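Side-chain contact in succinylglutamate desuccinylase/aspartoacylase (Ruegeria sp. TM1040, PDB 3NA6), which probably hydrolyses an amide bond of an N-acylated amino acid, as zinc-dependent relatives in the succinylglutamate desuccinylase/aspartoacylase family do: residues N111-G116 / T121-I126. Sequence-based numbering, arbitrary orientation.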
# COMPACT_ATOMS: atom_id res chain seq x y z
N ASN A 111 2.98 -10.12 -23.43
CA ASN A 111 2.76 -11.22 -24.34
C ASN A 111 1.36 -11.30 -24.90
O ASN A 111 1.15 -12.04 -25.87
CB ASN A 111 3.12 -12.56 -23.73
CG ASN A 111 3.35 -13.63 -24.79
OD1 ASN A 111 3.91 -13.35 -25.85
ND2 ASN A 111 2.91 -14.86 -24.51
N ARG A 112 0.41 -10.56 -24.33
CA ARG A 112 -0.93 -10.49 -24.90
C ARG A 112 -1.32 -9.06 -25.32
O ARG A 112 -2.50 -8.77 -25.49
CB ARG A 112 -1.95 -11.08 -23.90
CG ARG A 112 -1.45 -12.37 -23.22
CD ARG A 112 -2.56 -13.40 -22.92
NE ARG A 112 -2.09 -14.48 -22.05
CZ ARG A 112 -2.65 -14.81 -20.88
NH1 ARG A 112 -3.72 -14.16 -20.44
NH2 ARG A 112 -2.15 -15.81 -20.17
N ALA A 113 -0.33 -8.17 -25.49
CA ALA A 113 -0.58 -6.76 -25.81
C ALA A 113 -0.56 -6.41 -27.31
O ALA A 113 -0.81 -5.26 -27.68
CB ALA A 113 0.40 -5.86 -25.03
N PHE A 114 -0.28 -7.39 -28.16
CA PHE A 114 -0.06 -7.13 -29.60
C PHE A 114 -1.38 -7.01 -30.38
O PHE A 114 -2.36 -7.66 -30.03
CB PHE A 114 0.89 -8.18 -30.18
CG PHE A 114 2.31 -7.90 -29.82
CD1 PHE A 114 2.78 -8.22 -28.55
CD2 PHE A 114 3.12 -7.20 -30.67
CE1 PHE A 114 4.05 -7.87 -28.17
CE2 PHE A 114 4.42 -6.86 -30.30
CZ PHE A 114 4.87 -7.20 -29.04
N PRO A 115 -1.44 -6.12 -31.39
CA PRO A 115 -0.35 -5.34 -31.96
C PRO A 115 -0.00 -4.04 -31.20
O PRO A 115 0.92 -3.35 -31.57
CB PRO A 115 -0.89 -5.00 -33.34
CG PRO A 115 -2.35 -4.85 -33.11
CD PRO A 115 -2.69 -5.91 -32.13
N GLY A 116 -0.71 -3.73 -30.12
CA GLY A 116 -0.41 -2.54 -29.33
C GLY A 116 -0.88 -1.28 -30.04
O GLY A 116 -1.57 -1.33 -31.05
N THR A 121 -1.10 2.54 -23.28
CA THR A 121 -0.30 2.36 -22.07
C THR A 121 1.17 2.10 -22.45
O THR A 121 1.47 1.85 -23.60
CB THR A 121 -0.84 1.18 -21.21
OG1 THR A 121 -0.68 -0.07 -21.92
CG2 THR A 121 -2.30 1.42 -20.86
N VAL A 122 2.07 2.21 -21.48
CA VAL A 122 3.49 1.90 -21.72
C VAL A 122 3.64 0.52 -22.41
O VAL A 122 4.33 0.40 -23.43
CB VAL A 122 4.32 2.00 -20.43
CG1 VAL A 122 5.68 1.41 -20.66
CG2 VAL A 122 4.44 3.51 -20.01
N THR A 123 2.97 -0.49 -21.88
CA THR A 123 3.08 -1.86 -22.42
C THR A 123 2.61 -1.91 -23.88
O THR A 123 3.21 -2.58 -24.72
CB THR A 123 2.32 -2.86 -21.52
OG1 THR A 123 2.92 -2.85 -20.20
CG2 THR A 123 2.40 -4.30 -22.09
N GLN A 124 1.53 -1.20 -24.18
CA GLN A 124 1.01 -1.15 -25.54
C GLN A 124 1.94 -0.42 -26.49
O GLN A 124 2.03 -0.80 -27.65
CB GLN A 124 -0.36 -0.46 -25.56
CG GLN A 124 -1.40 -1.24 -24.84
CD GLN A 124 -2.73 -0.59 -24.90
OE1 GLN A 124 -2.90 0.59 -24.57
NE2 GLN A 124 -3.71 -1.35 -25.36
N LYS A 125 2.58 0.64 -26.02
CA LYS A 125 3.59 1.40 -26.80
C LYS A 125 4.85 0.56 -27.10
O LYS A 125 5.36 0.59 -28.22
CB LYS A 125 3.97 2.70 -26.07
CG LYS A 125 2.82 3.76 -26.03
CD LYS A 125 3.14 4.84 -25.02
CE LYS A 125 2.53 6.17 -25.32
NZ LYS A 125 2.68 7.07 -24.14
N ILE A 126 5.29 -0.25 -26.14
CA ILE A 126 6.34 -1.24 -26.38
C ILE A 126 5.92 -2.19 -27.50
O ILE A 126 6.66 -2.39 -28.48
CB ILE A 126 6.74 -2.02 -25.09
CG1 ILE A 126 7.33 -1.07 -24.05
CG2 ILE A 126 7.75 -3.09 -25.39
CD1 ILE A 126 7.60 -1.72 -22.64
O HOH W 1 -2.79 -3.76 -26.45
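Ala113 and Thr123 supply the apolar part of this contact, methyl against methyl: Ala113 CB lies 3.9 Å from Thr123 CG2. In the threonine, a chi1 of -61° puts OG1 beside the backbone N and leaves CG2 anti to it, which turns the methyl to the loop while OG1 is hydrogen-bonded to Asp106. Phe114 packs on Ala127 and Phe130 of helix 122-134 and meets the ring of Tyr195. Further along the loop, beyond the cis peptide bond that precedes Pro115, Gly116 passes close to the helix backbone. Gly116 CA approaches Gln124 O at 3.4 Å in a CA-H...O contact bent to 131° at the hydrogen. With no side chain, Gly116 lets the loop backbone come this near the carbonyl, and its positive phi likewise suits glycine.

The polar interactions centre on the amide of Gln124, whose two ends do different work. Gln124 NE2 donates to a water 2.8 Å away, and the same water donates to Ala113 O, also at 2.8 Å, linking loop and helix through solvent. At the other end, Gln124 OE1 receives Thr121 N at 3.0 Å in the plane of that side-chain carbonyl, on a lone pair, with a nearly straight N-H...O angle of 160°. The reciprocal bond, from Gln124 N to Thr121 OG1, is weak at 3.4 Å. Together they form a capping box with Thr121 as N-cap of the helix.

The contact thus folds a loop of the catalytic domain back over the first turn of the helix it leads into. One bond to each end of the Gln124 amide favours its modelled orientation, and the group that caps the helix also holds the bridging water. Direct contact between the segments rests on the methyl pair and the CA-H...O approach of Gly116; the polar link runs through the water.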